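Local coordinates for extracellular solute-binding protein family 5 (Brucella melitensis, PDB 4ONY) that probably binds peptides or related solutes in the periplasm and delivers them to an ABC transporter for import, at residues K409-L414 with F419-G424. Sequence-based numbering, arbitrary orientation.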
ATOM      1  N   LYS A 409     -12.831   8.538 -32.006  1.00 18.98           N
ATOM      2  CA  LYS A 409     -12.339   7.165 -31.826  1.00 19.33           C
ATOM      3  C   LYS A 409     -13.412   6.350 -31.068  1.00 18.16           C
ATOM      4  O   LYS A 409     -13.662   5.196 -31.405  1.00 18.29           O
ATOM      5  CB  LYS A 409     -10.937   7.083 -31.157  1.00 20.43           C
ATOM      6  N   ALA A 410     -14.037   6.964 -30.079  1.00 17.25           N
ATOM      7  CA  ALA A 410     -15.064   6.323 -29.303  1.00 17.51           C
ATOM      8  C   ALA A 410     -16.274   5.970 -30.169  1.00 17.44           C
ATOM      9  O   ALA A 410     -16.815   4.869 -30.092  1.00 16.26           O
ATOM     10  CB  ALA A 410     -15.474   7.204 -28.118  1.00 16.78           C
ATOM     11  N   TYR A 411     -16.710   6.936 -30.944  1.00 19.10           N
ATOM     12  CA  TYR A 411     -17.813   6.759 -31.875  1.00 21.40           C
ATOM     13  C   TYR A 411     -17.587   5.592 -32.833  1.00 19.91           C
ATOM     14  O   TYR A 411     -18.455   4.742 -32.989  1.00 17.68           O
ATOM     15  CB  TYR A 411     -18.057   8.085 -32.585  1.00 25.88           C
ATOM     16  CG  TYR A 411     -19.042   8.046 -33.702  1.00 32.07           C
ATOM     17  CD1 TYR A 411     -18.654   7.699 -35.010  1.00 36.91           C
ATOM     18  CD2 TYR A 411     -20.371   8.365 -33.472  1.00 38.02           C
ATOM     19  CE1 TYR A 411     -19.575   7.679 -36.062  1.00 41.44           C
ATOM     20  CE2 TYR A 411     -21.309   8.340 -34.515  1.00 42.47           C
ATOM     21  CZ  TYR A 411     -20.909   7.994 -35.803  1.00 43.38           C
ATOM     22  OH  TYR A 411     -21.840   7.972 -36.831  1.00 49.18           O
ATOM     23  N   ASP A 412     -16.390   5.528 -33.415  1.00 19.21           N
ATOM     24  CA  ASP A 412     -16.035   4.453 -34.323  0.50 19.44           C
ATOM     25  C   ASP A 412     -16.034   3.060 -33.603  1.00 19.15           C
ATOM     26  O   ASP A 412     -16.577   2.071 -34.132  1.00 17.66           O
ATOM     27  CB  ASP A 412     -14.689   4.771 -35.029  0.50 19.65           C
ATOM     28  CG  ASP A 412     -14.748   6.029 -35.944  0.50 19.96           C
ATOM     29  OD1 ASP A 412     -15.840   6.485 -36.330  0.50 20.23           O
ATOM     30  OD2 ASP A 412     -13.672   6.571 -36.281  0.50 20.23           O
ATOM     31  N   LEU A 413     -15.410   2.980 -32.428  1.00 18.51           N
ATOM     32  CA  LEU A 413     -15.419   1.715 -31.642  1.00 18.37           C
ATOM     33  C   LEU A 413     -16.838   1.242 -31.287  1.00 16.73           C
ATOM     34  O   LEU A 413     -17.144   0.054 -31.426  1.00 18.20           O
ATOM     35  CB  LEU A 413     -14.620   1.837 -30.338  1.00 19.81           C
ATOM     36  CG  LEU A 413     -13.096   1.716 -30.473  1.00 22.49           C
ATOM     37  CD1 LEU A 413     -12.361   2.216 -29.228  1.00 22.48           C
ATOM     38  CD2 LEU A 413     -12.667   0.270 -30.740  1.00 24.86           C
ATOM     39  N   LEU A 414     -17.696   2.144 -30.838  1.00 15.19           N
ATOM     40  CA  LEU A 414     -19.058   1.763 -30.452  1.00 15.54           C
ATOM     41  C   LEU A 414     -19.824   1.281 -31.700  1.00 15.32           C
ATOM     42  O   LEU A 414     -20.572   0.338 -31.603  1.00 14.08           O
ATOM     43  CB  LEU A 414     -19.833   2.917 -29.772  1.00 15.22           C
ATOM     44  CG  LEU A 414     -19.295   3.314 -28.395  1.00 15.18           C
ATOM     45  CD1 LEU A 414     -19.893   4.641 -27.948  1.00 15.54           C
ATOM     46  CD2 LEU A 414     -19.557   2.243 -27.371  1.00 14.82           C
ATOM     47  N   PHE A 419     -23.423  -0.388 -31.927  1.00 16.49           N
ATOM     48  CA  PHE A 419     -24.193   0.790 -31.584  1.00 16.40           C
ATOM     49  C   PHE A 419     -24.677   1.497 -32.852  1.00 18.12           C
ATOM     50  O   PHE A 419     -24.047   1.375 -33.908  1.00 16.77           O
ATOM     51  CB  PHE A 419     -23.370   1.763 -30.736  1.00 16.39           C
ATOM     52  CG  PHE A 419     -23.325   1.404 -29.266  1.00 15.80           C
ATOM     53  CD1 PHE A 419     -22.799   0.196 -28.852  1.00 16.35           C
ATOM     54  CD2 PHE A 419     -23.822   2.262 -28.321  1.00 16.40           C
ATOM     55  CE1 PHE A 419     -22.750  -0.141 -27.497  1.00 16.11           C
ATOM     56  CE2 PHE A 419     -23.803   1.938 -26.978  1.00 16.42           C
ATOM     57  CZ  PHE A 419     -23.284   0.718 -26.566  1.00 15.97           C
ATOM     58  N   GLN A 420     -25.796   2.221 -32.724  1.00 19.82           N
ATOM     59  CA  GLN A 420     -26.227   3.243 -33.683  1.00 21.71           C
ATOM     60  C   GLN A 420     -26.323   4.588 -32.977  1.00 20.90           C
ATOM     61  O   GLN A 420     -26.415   4.698 -31.754  1.00 19.31           O
ATOM     62  CB  GLN A 420     -27.606   2.928 -34.237  1.00 25.55           C
ATOM     63  CG  GLN A 420     -27.823   1.513 -34.691  1.00 29.91           C
ATOM     64  CD  GLN A 420     -27.189   1.189 -36.000  1.00 35.76           C
ATOM     65  OE1 GLN A 420     -26.682   2.059 -36.717  1.00 41.96           O
ATOM     66  NE2 GLN A 420     -27.194  -0.102 -36.325  1.00 41.67           N
ATOM     67  N   PHE A 421     -26.340   5.632 -33.770  1.00 20.76           N
ATOM     68  CA  PHE A 421     -26.483   6.988 -33.283  1.00 21.11           C
ATOM     69  C   PHE A 421     -27.633   7.596 -34.067  1.00 23.06           C
ATOM     70  O   PHE A 421     -27.575   7.650 -35.278  1.00 21.83           O
ATOM     71  CB  PHE A 421     -25.174   7.694 -33.457  1.00 20.71           C
ATOM     72  CG  PHE A 421     -24.104   7.118 -32.569  1.00 20.57           C
ATOM     73  CD1 PHE A 421     -23.959   7.549 -31.267  1.00 19.70           C
ATOM     74  CD2 PHE A 421     -23.295   6.084 -33.039  1.00 20.69           C
ATOM     75  CE1 PHE A 421     -22.968   6.978 -30.446  1.00 20.58           C
ATOM     76  CE2 PHE A 421     -22.324   5.517 -32.236  1.00 19.94           C
ATOM     77  CZ  PHE A 421     -22.158   5.956 -30.928  1.00 19.48           C
ATOM     78  N   LYS A 422     -28.705   7.932 -33.378  1.00 24.73           N
ATOM     79  CA  LYS A 422     -29.969   8.302 -34.004  1.00 29.43           C
ATOM     80  C   LYS A 422     -30.436   9.386 -33.059  1.00 34.87           C
ATOM     81  O   LYS A 422     -30.502   9.169 -31.833  1.00 34.63           O
ATOM     82  CB  LYS A 422     -30.938   7.087 -34.068  1.00 28.71           C
ATOM     83  N   ASP A 423     -30.740  10.547 -33.643  1.00 42.40           N
ATOM     84  CA  ASP A 423     -30.609  11.859 -32.997  1.00 44.73           C
ATOM     85  C   ASP A 423     -31.258  11.980 -31.613  1.00 43.42           C
ATOM     86  O   ASP A 423     -32.303  11.372 -31.318  1.00 47.40           O
ATOM     87  CB  ASP A 423     -31.155  12.966 -33.934  1.00 46.18           C
ATOM     88  N   GLY A 424     -30.575  12.643 -30.707  1.00 38.95           N
ATOM     89  CA  GLY A 424     -29.121  12.655 -30.647  1.00 38.44           C
ATOM     90  C   GLY A 424     -28.798  11.728 -29.472  1.00 33.33           C
ATOM     91  O   GLY A 424     -28.437  12.170 -28.383  1.00 36.65           O
TER
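F419 meets L414 where helix 404-416 gives way, through a short turn, to the two-stranded antiparallel β-hairpin of 420-422 and 425-427, at the periphery of a family 5 solute-binding protein. The backbone N of F419 donates a fairly straight hydrogen bond to L414 O (3.0 Å), tying the approach to the hairpin to the last turn of the helix. A flat apolar ring suits this buried site: one face of F419 takes L414 CD2 over its centre, a CH-pi contact 4.0 Å from the centroid and 8° off the ring normal, while V327 of helix 325-333, P429 and F434, the last edge-to-face, also pack on it. Backbone pairing of Q420 with I427 builds the hairpin. F421 points back toward the helix, where Y411 covers one face and L414, three residues on, reaches its edge. There L414 CD1 lies 4.0 Å from F421 CZ, so branched L414 serves both phenylalanines with different methyls. With chi1 at 173°, Y411 sends CG away from its own N and beside its carbonyl carbon, which carries the ring's CD2–CE2 side over F421. The two planes meet obliquely at 33°, and Y411 CE2 comes 3.3 Å from F421 CD2.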